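Local coordinates for DMATS type aromatic prenyltransferase (Streptomyces coelicolor, PDB 6ZS0), which probably transfers a dimethylallyl group to carbon 5 of the indole ring of tryptophan, as a prenyltransferase with the ABBA-barrel fold, at residues Q13-G18 against T30-L35; E65-F70 against T340-S345; D117-L122 against L170-H175. All blocks are in the same frame, centred on the assembly; numbering follows the deposited sequence.

From the N terminus, contact 1 closes a short helical hairpin between helix 6-20 and helix 25-39. The chain then enters strand 64-70, which pairs with strand 338-344 some 270 residues later; this is contact 2, the only one of the three that closes the barrel. Contact 3 falls within that long excursion, joining the turn at 117-120 and the start of helix 120-123 to the C-terminal end of helix 162-175 on the outer layer. Contacts 1 and 2 touch, because helix 6-20 packs over Phe-66, whereas contact 3 lies remote, its nearest atoms about 18 Å from contact 2.

Contact 1 (Q13-G18 against T30-L35); sequences QLRRLG and TYAQVL
Leu-14 and Ala-32 mark the nearest backbone approach, CA to CA 6.4 Å, between two helical segments that run roughly antiparallel at 148° with their axes 9.5 Å apart. Leu-14 makes the largest contribution. Its CG is anti to the backbone N (chi1 -178°), which sends both methyl groups across to the second helix. Leu-14 CD1 lies 3.7 Å from the backbone Tyr-31 O and meets Leu-35 CD2 at 3.8 Å, the two leucine side chains sliding past each other in opposite directions. The other methyl, Leu-14 CD2, rests on the backbone of Ala-32, 3.7 Å from Ala-32 N, and touches the CB of Tyr-31. Beside this apolar patch the extended Arg-15 chain lays one face of its guanidinium over the Ala-32 methyl, with Arg-15 NH1 3.5 Å from Ala-32 CB; the methyl sits off centre, toward the rim of the group. The small alanine thus meets a leucine and an arginine from adjacent positions of the first helix. Tyr-31 turns its ring away and bonds through OH to Arg-141 O. Around the hairpin, Leu-17 packs on helix 303-312, Val-34 on helix 91-109, and Leu-14 on Phe-66 of strand 64-70 and on Leu-140 of a loop.

Contact 2 (E65-F70 against T340-S345); sequences EFSLSF and TAYLSS
Glu-65 stretches its chain, CG anti to the backbone N (chi1 -180°), over the neighbouring strand, where its carboxylate overlaps Tyr-342. Glu-65 OE1 comes within 3.7 Å of Tyr-342 CD2, and the carboxylate and ring planes stand 52° apart. Glu-65 OE2 accepts a hydrogen bond from a water at 2.6 Å, and the same water reaches the Ser-344 hydroxyl weakly. Further along this face, Ser-67 sets its CB 3.6 Å from CD2 of Tyr-342. Ser-69 and Thr-340 probably join hydroxyl to hydroxyl, although Ser-69 has two conformers. The pairing is that of the first and last strands of the ABBA barrel: meeting antiparallel, they close the ten-stranded sheet, with strand 77-82 flanking one partner and strand 324-332 the other. Within these segments four backbone bonds join the strands, and Phe-70 with Val-339 continues the ladder. Phe-66 and Leu-343 form one hydrogen-bonded pair, with Leu-343 N donating to Phe-66 O at 2.7 Å from a position 35° out of the carbonyl plane; Leu-68 and Ala-341 form the next, Leu-68 N lying 3.0 Å from Ala-341 O. The side chains of these two pairs turn to the helix-covered exterior. There Leu-68 CD1 meets Leu-343 CD1 at 4.2 Å, and helix 303-312 packs against both leucines. In the following loop Ser-345 OG hydrogen-bonds to Gln-13 OE1 of helix 6-20.

Contact 3 (D117-L122 against L170-H175); sequences DELLDL and LRRLGH
Arg-172 reaches out from within the Schellman motif that ends helix 162-175 to grip the type I turn at 117-120 and the start of helix 120-123. In that motif Gly-174, with positive phi, is the C-prime residue: His-175 N bonds back to Leu-170 O and Gly-174 N to Arg-171 O. The arginine chain is extended from CG to NE and meets Asp-121 tip to tip. The salt bridge is end-on and two-pronged: Arg-172 NH1 donates to Asp-121 OD1 at 2.8 Å, and Arg-172 NH2 donates to Asp-121 OD2 at 2.9 Å. Both oxygens use their syn lone pairs, and the carboxylate and guanidinium planes differ by only 13°. Asp-121 presents itself this way because its CG stands between the backbone N and the carbonyl carbon (chi1 58°). The second N-H of Arg-172 NH1 goes to the backbone Glu-118 O at 2.7 Å, also close to the guanidinium plane, and this carbonyl belongs to the type I turn from Asp-117 to Leu-120. Over one face of the group lies Leu-122, whose CG is 3.7 Å from Arg-172 CZ. On the side toward the barrel, Leu-119 CD1 touches Leu-173 CD1 at 4.2 Å, and both leucines also pack on Leu-193 of strand 191-195. Arg-172 NE forms a salt bridge with Glu-168 OE2, one turn back in the same helix, an oxygen it shares with Arg-171 NH2. Four of the five guanidinium N-H groups therefore have partners, which fixes the plane of the group. With two carboxylates nearby the arginine should stay firmly protonated, although the exposed position of Asp-121 probably lets solvent screen part of the attraction.

Contact 1 (Q13-G18 against T30-L35)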
loop_
_atom_site.group_PDB
_atom_site.type_symbol
_atom_site.label_atom_id
_atom_site.label_comp_id
_atom_site.label_asym_id
_atom_site.label_seq_id
_atom_site.Cartn_x
_atom_site.Cartn_y
_atom_site.Cartn_z
ATOM N N GLN A 13 12.453 -9.847 6.832
ATOM C CA GLN A 13 11.457 -8.889 7.347
ATOM C C GLN A 13 10.076 -9.538 7.326
ATOM O O GLN A 13 9.350 -9.380 8.291
ATOM C CB GLN A 13 11.496 -7.593 6.544
ATOM C CG GLN A 13 12.750 -6.770 6.812
ATOM C CD GLN A 13 12.822 -5.535 5.962
ATOM O OE1 GLN A 13 12.496 -5.556 4.772
ATOM N NE2 GLN A 13 13.158 -4.422 6.605
ATOM N N LEU A 14 9.708 -10.219 6.240
ATOM C CA LEU A 14 8.373 -10.847 6.125
ATOM C C LEU A 14 8.222 -11.860 7.268
ATOM O O LEU A 14 7.173 -11.875 7.914
ATOM C CB LEU A 14 8.206 -11.487 4.748
ATOM C CG LEU A 14 6.836 -12.134 4.494
ATOM C CD1 LEU A 14 6.486 -12.108 3.010
ATOM C CD2 LEU A 14 6.780 -13.558 5.039
ATOM N N ARG A 15 9.249 -12.657 7.515
ATOM C CA ARG A 15 9.204 -13.722 8.537
ATOM C C ARG A 15 9.035 -13.116 9.925
ATOM O O ARG A 15 8.171 -13.628 10.698
ATOM C CB ARG A 15 10.462 -14.575 8.468
ATOM C CG ARG A 15 10.538 -15.462 7.241
ATOM C CD ARG A 15 11.874 -16.182 7.227
ATOM N NE ARG A 15 12.048 -16.899 5.968
ATOM C CZ ARG A 15 11.569 -18.113 5.709
ATOM N NH1 ARG A 15 11.789 -18.677 4.527
ATOM N NH2 ARG A 15 10.892 -18.765 6.632
ATOM N N ARG A 16 9.833 -12.108 10.256
ATOM C CA ARG A 16 9.814 -11.505 11.611
ATOM C C ARG A 16 8.501 -10.757 11.803
ATOM O O ARG A 16 7.883 -10.899 12.867
ATOM C CB ARG A 16 11.040 -10.629 11.852
ATOM C CG ARG A 16 12.353 -11.402 11.835
ATOM C CD ARG A 16 13.524 -10.533 12.229
ATOM N NE ARG A 16 13.624 -9.335 11.395
ATOM C CZ ARG A 16 14.332 -9.240 10.279
ATOM N NH1 ARG A 16 15.038 -10.264 9.847
ATOM N NH2 ARG A 16 14.347 -8.102 9.606
ATOM N N LEU A 17 8.057 -9.996 10.808
ATOM C CA LEU A 17 6.777 -9.268 10.895
ATOM C C LEU A 17 5.619 -10.261 10.953
ATOM O O LEU A 17 4.711 -10.026 11.737
ATOM C CB LEU A 17 6.620 -8.337 9.689
ATOM C CG LEU A 17 7.402 -7.044 9.720
ATOM C CD1 LEU A 17 7.319 -6.380 8.348
ATOM C CD2 LEU A 17 6.887 -6.110 10.814
ATOM N N GLY A 18 5.653 -11.327 10.155
ATOM C CA GLY A 18 4.599 -12.365 10.131
ATOM C C GLY A 18 4.421 -12.969 11.517
ATOM O O GLY A 18 3.271 -13.143 11.949
ATOM N N THR A 30 5.417 -20.390 3.886
ATOM C CA THR A 30 4.639 -20.333 2.623
ATOM C C THR A 30 4.810 -18.937 2.008
ATOM O O THR A 30 5.122 -18.842 0.833
ATOM C CB THR A 30 3.183 -20.727 2.856
ATOM O OG1 THR A 30 3.286 -22.096 3.254
ATOM C CG2 THR A 30 2.304 -20.571 1.631
ATOM N N TYR A 31 4.625 -17.892 2.806
ATOM C CA TYR A 31 4.533 -16.502 2.280
ATOM C C TYR A 31 5.914 -15.953 1.927
ATOM O O TYR A 31 6.023 -15.175 0.975
ATOM C CB TYR A 31 3.742 -15.643 3.271
ATOM C CG TYR A 31 2.268 -15.957 3.314
ATOM C CD1 TYR A 31 1.561 -16.170 2.144
ATOM C CD2 TYR A 31 1.576 -16.045 4.514
ATOM C CE1 TYR A 31 0.204 -16.407 2.147
ATOM C CE2 TYR A 31 0.213 -16.300 4.539
ATOM C CZ TYR A 31 -0.470 -16.502 3.354
ATOM O OH TYR A 31 -1.806 -16.713 3.323
ATOM N N ALA A 32 6.947 -16.360 2.648
ATOM C CA ALA A 32 8.341 -16.033 2.298
ATOM C C ALA A 32 8.644 -16.579 0.895
ATOM O O ALA A 32 9.233 -15.840 0.087
ATOM C CB ALA A 32 9.282 -16.574 3.324
ATOM N N GLN A 33 8.211 -17.810 0.606
ATOM C CA GLN A 33 8.391 -18.430 -0.729
ATOM C C GLN A 33 7.576 -17.629 -1.766
ATOM O O GLN A 33 8.079 -17.382 -2.863
ATOM C CB GLN A 33 8.011 -19.913 -0.680
ATOM C CG GLN A 33 7.955 -20.573 -2.047
ATOM C CD GLN A 33 7.679 -22.058 -1.973
ATOM O OE1 GLN A 33 6.850 -22.516 -1.184
ATOM N NE2 GLN A 33 8.349 -22.821 -2.829
ATOM N N VAL A 34 6.369 -17.202 -1.424
ATOM C CA VAL A 34 5.509 -16.439 -2.365
ATOM C C VAL A 34 6.219 -15.113 -2.722
ATOM O O VAL A 34 6.208 -14.746 -3.918
ATOM C CB VAL A 34 4.110 -16.217 -1.783
ATOM C CG1 VAL A 34 3.301 -15.202 -2.570
ATOM C CG2 VAL A 34 3.342 -17.527 -1.681
ATOM N N LEU A 35 6.833 -14.450 -1.741
ATOM C CA LEU A 35 7.469 -13.123 -1.962
ATOM C C LEU A 35 8.710 -13.321 -2.824
ATOM O O LEU A 35 8.870 -12.605 -3.797
ATOM C CB LEU A 35 7.844 -12.473 -0.634
ATOM C CG LEU A 35 8.643 -11.169 -0.772
ATOM C CD1 LEU A 35 7.898 -10.158 -1.632
ATOM C CD2 LEU A 35 8.997 -10.589 0.580
#

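Contact 2 (E65-F70 against T340-S345)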
loop_
_atom_site.group_PDB
_atom_site.type_symbol
_atom_site.label_atom_id
_atom_site.label_comp_id
_atom_site.label_asym_id
_atom_site.label_seq_id
_atom_site.Cartn_x
_atom_site.Cartn_y
_atom_site.Cartn_z
ATOM N N GLU A 65 7.027 -3.307 0.271
ATOM C CA GLU A 65 6.554 -2.514 1.420
ATOM C C GLU A 65 5.629 -3.402 2.219
ATOM O O GLU A 65 5.042 -4.298 1.655
ATOM C CB GLU A 65 5.820 -1.255 0.956
ATOM C CG GLU A 65 5.316 -0.391 2.112
ATOM C CD GLU A 65 4.503 0.815 1.665
ATOM O OE1 GLU A 65 3.363 0.607 1.187
ATOM O OE2 GLU A 65 5.023 1.959 1.788
ATOM N N PHE A 66 5.586 -3.216 3.520
ATOM C CA PHE A 66 4.698 -4.014 4.386
ATOM C C PHE A 66 3.608 -3.126 4.953
ATOM O O PHE A 66 3.743 -1.886 4.960
ATOM C CB PHE A 66 5.468 -4.655 5.528
ATOM C CG PHE A 66 6.549 -5.586 5.044
ATOM C CD1 PHE A 66 7.875 -5.178 5.008
ATOM C CD2 PHE A 66 6.225 -6.853 4.585
ATOM C CE1 PHE A 66 8.873 -6.037 4.564
ATOM C CE2 PHE A 66 7.220 -7.706 4.132
ATOM C CZ PHE A 66 8.543 -7.306 4.137
ATOM N N SER A 67 2.530 -3.742 5.381
ATOM C CA SER A 67 1.516 -3.021 6.176
ATOM C C SER A 67 0.938 -3.946 7.236
ATOM O O SER A 67 0.857 -5.157 7.008
ATOM C CB SER A 67 0.461 -2.398 5.298
ATOM O OG SER A 67 -0.352 -3.356 4.635
ATOM N N LEU A 68 0.508 -3.347 8.341
ATOM C CA LEU A 68 -0.298 -4.023 9.378
ATOM C C LEU A 68 -1.575 -3.238 9.560
ATOM O O LEU A 68 -1.490 -2.017 9.837
ATOM C CB LEU A 68 0.476 -4.094 10.686
ATOM C CG LEU A 68 1.657 -5.055 10.692
ATOM C CD1 LEU A 68 2.426 -4.964 11.994
ATOM C CD2 LEU A 68 1.207 -6.480 10.450
ATOM N N SER A 69 -2.718 -3.913 9.416
ATOM C CA SER A 69 -4.082 -3.344 9.564
ATOM C C SER A 69 -4.719 -3.872 10.849
ATOM O O SER A 69 -4.886 -5.112 10.973
ATOM C CB SER A 69 -4.948 -3.650 8.393
ATOM O OG SER A 69 -4.382 -3.171 7.196
ATOM N N PHE A 70 -5.131 -2.949 11.709
ATOM C CA PHE A 70 -5.678 -3.197 13.062
ATOM C C PHE A 70 -7.194 -2.967 13.028
ATOM O O PHE A 70 -7.625 -1.871 12.717
ATOM C CB PHE A 70 -4.903 -2.315 14.043
ATOM C CG PHE A 70 -3.410 -2.565 14.084
ATOM C CD1 PHE A 70 -2.531 -1.809 13.319
ATOM C CD2 PHE A 70 -2.880 -3.583 14.877
ATOM C CE1 PHE A 70 -1.162 -2.037 13.367
ATOM C CE2 PHE A 70 -1.509 -3.807 14.914
ATOM C CZ PHE A 70 -0.655 -3.039 14.157
ATOM N N THR A 340 -4.363 1.442 9.680
ATOM C CA THR A 340 -3.296 0.725 8.950
ATOM C C THR A 340 -2.009 1.538 9.023
ATOM O O THR A 340 -2.074 2.735 8.825
ATOM C CB THR A 340 -3.701 0.417 7.507
ATOM O OG1 THR A 340 -4.931 -0.316 7.501
ATOM C CG2 THR A 340 -2.665 -0.416 6.793
ATOM N N ALA A 341 -0.896 0.863 9.325
ATOM C CA ALA A 341 0.467 1.425 9.294
ATOM C C ALA A 341 1.178 0.800 8.115
ATOM O O ALA A 341 1.232 -0.405 8.045
ATOM C CB ALA A 341 1.200 1.168 10.595
ATOM N N TYR A 342 1.675 1.649 7.207
ATOM C CA TYR A 342 2.507 1.232 6.060
ATOM C C TYR A 342 3.956 1.333 6.498
ATOM O O TYR A 342 4.380 2.434 6.919
ATOM C CB TYR A 342 2.155 2.064 4.819
ATOM C CG TYR A 342 0.757 1.764 4.371
ATOM C CD1 TYR A 342 -0.326 2.370 4.991
ATOM C CD2 TYR A 342 0.498 0.759 3.468
ATOM C CE1 TYR A 342 -1.628 2.045 4.662
ATOM C CE2 TYR A 342 -0.797 0.413 3.132
ATOM C CZ TYR A 342 -1.863 1.042 3.742
ATOM O OH TYR A 342 -3.146 0.684 3.415
ATOM N N LEU A 343 4.685 0.230 6.384
ATOM C CA LEU A 343 6.035 0.064 6.960
ATOM C C LEU A 343 7.065 -0.120 5.849
ATOM O O LEU A 343 6.933 -1.063 5.029
ATOM C CB LEU A 343 6.034 -1.124 7.919
ATOM C CG LEU A 343 4.975 -1.045 9.021
ATOM C CD1 LEU A 343 4.942 -2.324 9.862
ATOM C CD2 LEU A 343 5.159 0.178 9.895
ATOM N N SER A 344 8.070 0.738 5.863
ATOM C CA SER A 344 9.131 0.791 4.849
ATOM C C SER A 344 10.123 -0.350 5.076
ATOM O O SER A 344 10.562 -0.543 6.201
ATOM C CB SER A 344 9.825 2.142 4.908
ATOM O OG SER A 344 8.919 3.192 4.561
ATOM N N SER A 345 10.535 -1.045 4.027
ATOM C CA SER A 345 11.578 -2.085 4.121
ATOM C C SER A 345 12.959 -1.454 4.363
ATOM O O SER A 345 13.729 -1.977 5.144
ATOM C CB SER A 345 11.543 -2.964 2.900
ATOM O OG SER A 345 12.710 -3.762 2.847
HETATM O O HOH W 1 7.573 1.985 1.799
#

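Contact 3 (D117-L122 against L170-H175)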
loop_
_atom_site.group_PDB
_atom_site.type_symbol
_atom_site.label_atom_id
_atom_site.label_comp_id
_atom_site.label_asym_id
_atom_site.label_seq_id
_atom_site.Cartn_x
_atom_site.Cartn_y
_atom_site.Cartn_z
ATOM N N ASP A 117 -8.610 -8.994 -16.543
ATOM C CA ASP A 117 -8.533 -9.165 -18.014
ATOM C C ASP A 117 -9.359 -8.098 -18.723
ATOM O O ASP A 117 -8.904 -7.606 -19.753
ATOM C CB ASP A 117 -8.982 -10.566 -18.406
ATOM C CG ASP A 117 -7.957 -11.637 -18.091
ATOM O OD1 ASP A 117 -6.772 -11.288 -17.856
ATOM O OD2 ASP A 117 -8.341 -12.814 -18.110
ATOM N N GLU A 118 -10.507 -7.745 -18.160
ATOM C CA GLU A 118 -11.414 -6.687 -18.660
ATOM C C GLU A 118 -10.690 -5.340 -18.763
ATOM O O GLU A 118 -11.171 -4.513 -19.543
ATOM C CB GLU A 118 -12.634 -6.535 -17.747
ATOM C CG GLU A 118 -13.632 -7.634 -17.898
ATOM C CD GLU A 118 -14.482 -7.547 -19.157
ATOM O OE1 GLU A 118 -14.403 -6.494 -19.879
ATOM O OE2 GLU A 118 -15.212 -8.516 -19.419
ATOM N N LEU A 119 -9.574 -5.136 -18.034
ATOM C CA LEU A 119 -8.912 -3.802 -17.894
ATOM C C LEU A 119 -7.564 -3.721 -18.608
ATOM O O LEU A 119 -7.035 -2.600 -18.680
ATOM C CB LEU A 119 -8.688 -3.517 -16.409
ATOM C CG LEU A 119 -9.944 -3.435 -15.554
ATOM C CD1 LEU A 119 -9.591 -2.961 -14.165
ATOM C CD2 LEU A 119 -10.998 -2.545 -16.174
ATOM N N LEU A 120 -6.992 -4.827 -19.087
ATOM C CA LEU A 120 -5.545 -4.855 -19.451
ATOM C C LEU A 120 -5.219 -3.908 -20.608
ATOM O O LEU A 120 -4.123 -3.334 -20.600
ATOM C CB LEU A 120 -5.124 -6.288 -19.786
ATOM C CG LEU A 120 -5.066 -7.242 -18.598
ATOM C CD1 LEU A 120 -4.504 -8.566 -19.035
ATOM C CD2 LEU A 120 -4.251 -6.666 -17.443
ATOM N N ASP A 121 -6.095 -3.759 -21.599
ATOM C CA ASP A 121 -5.797 -2.843 -22.725
ATOM C C ASP A 121 -5.714 -1.400 -22.216
ATOM O O ASP A 121 -4.917 -0.620 -22.791
ATOM C CB ASP A 121 -6.807 -2.936 -23.854
ATOM C CG ASP A 121 -8.205 -2.654 -23.387
ATOM O OD1 ASP A 121 -8.676 -3.413 -22.529
ATOM O OD2 ASP A 121 -8.785 -1.668 -23.851
ATOM N N LEU A 122 -6.494 -1.041 -21.190
ATOM C CA LEU A 122 -6.473 0.330 -20.623
ATOM C C LEU A 122 -5.150 0.553 -19.896
ATOM O O LEU A 122 -4.603 1.669 -19.993
ATOM C CB LEU A 122 -7.619 0.534 -19.637
ATOM C CG LEU A 122 -9.035 0.514 -20.206
ATOM C CD1 LEU A 122 -10.034 0.468 -19.079
ATOM C CD2 LEU A 122 -9.288 1.722 -21.090
ATOM N N LEU A 170 -14.380 1.638 -14.493
ATOM C CA LEU A 170 -15.507 1.403 -13.555
ATOM C C LEU A 170 -16.704 0.893 -14.359
ATOM O O LEU A 170 -17.329 -0.082 -13.930
ATOM C CB LEU A 170 -15.819 2.687 -12.796
ATOM C CG LEU A 170 -14.776 3.070 -11.749
ATOM C CD1 LEU A 170 -15.049 4.473 -11.222
ATOM C CD2 LEU A 170 -14.754 2.057 -10.609
ATOM N N ARG A 171 -16.947 1.493 -15.521
ATOM C CA ARG A 171 -18.031 1.055 -16.438
ATOM C C ARG A 171 -17.844 -0.422 -16.794
ATOM O O ARG A 171 -18.802 -1.199 -16.667
ATOM C CB ARG A 171 -18.055 1.918 -17.699
ATOM C CG ARG A 171 -19.247 1.629 -18.595
ATOM C CD ARG A 171 -19.019 2.049 -20.023
ATOM N NE ARG A 171 -17.967 1.318 -20.711
ATOM C CZ ARG A 171 -18.063 0.069 -21.165
ATOM N NH1 ARG A 171 -19.166 -0.638 -20.993
ATOM N NH2 ARG A 171 -17.041 -0.480 -21.792
ATOM N N ARG A 172 -16.658 -0.803 -17.241
ATOM C CA ARG A 172 -16.381 -2.191 -17.656
ATOM C C ARG A 172 -16.578 -3.140 -16.466
ATOM O O ARG A 172 -16.875 -4.312 -16.716
ATOM C CB ARG A 172 -14.969 -2.323 -18.212
ATOM C CG ARG A 172 -14.701 -1.518 -19.475
ATOM C CD ARG A 172 -13.301 -1.840 -19.903
ATOM N NE ARG A 172 -12.848 -1.154 -21.103
ATOM C CZ ARG A 172 -11.723 -1.455 -21.743
ATOM N NH1 ARG A 172 -10.955 -2.445 -21.313
ATOM N NH2 ARG A 172 -11.383 -0.792 -22.838
ATOM N N LEU A 173 -16.402 -2.670 -15.223
ATOM C CA LEU A 173 -16.522 -3.525 -14.013
ATOM C C LEU A 173 -17.977 -3.516 -13.513
ATOM O O LEU A 173 -18.209 -3.967 -12.383
ATOM C CB LEU A 173 -15.552 -3.042 -12.927
ATOM C CG LEU A 173 -14.056 -3.145 -13.245
ATOM C CD1 LEU A 173 -13.240 -2.530 -12.120
ATOM C CD2 LEU A 173 -13.618 -4.578 -13.474
ATOM N N GLY A 174 -18.906 -2.975 -14.300
ATOM C CA GLY A 174 -20.353 -3.062 -14.036
ATOM C C GLY A 174 -20.809 -2.010 -13.049
ATOM O O GLY A 174 -21.865 -2.218 -12.426
ATOM N N HIS A 175 -20.071 -0.904 -12.926
ATOM C CA HIS A 175 -20.364 0.192 -11.971
ATOM C C HIS A 175 -20.820 1.448 -12.709
ATOM O O HIS A 175 -20.842 2.503 -12.096
ATOM C CB HIS A 175 -19.155 0.439 -11.074
ATOM C CG HIS A 175 -18.926 -0.682 -10.135
ATOM N ND1 HIS A 175 -19.785 -0.944 -9.084
ATOM C CD2 HIS A 175 -17.975 -1.629 -10.098
ATOM C CE1 HIS A 175 -19.343 -1.999 -8.428
ATOM N NE2 HIS A 175 -18.242 -2.439 -9.030
#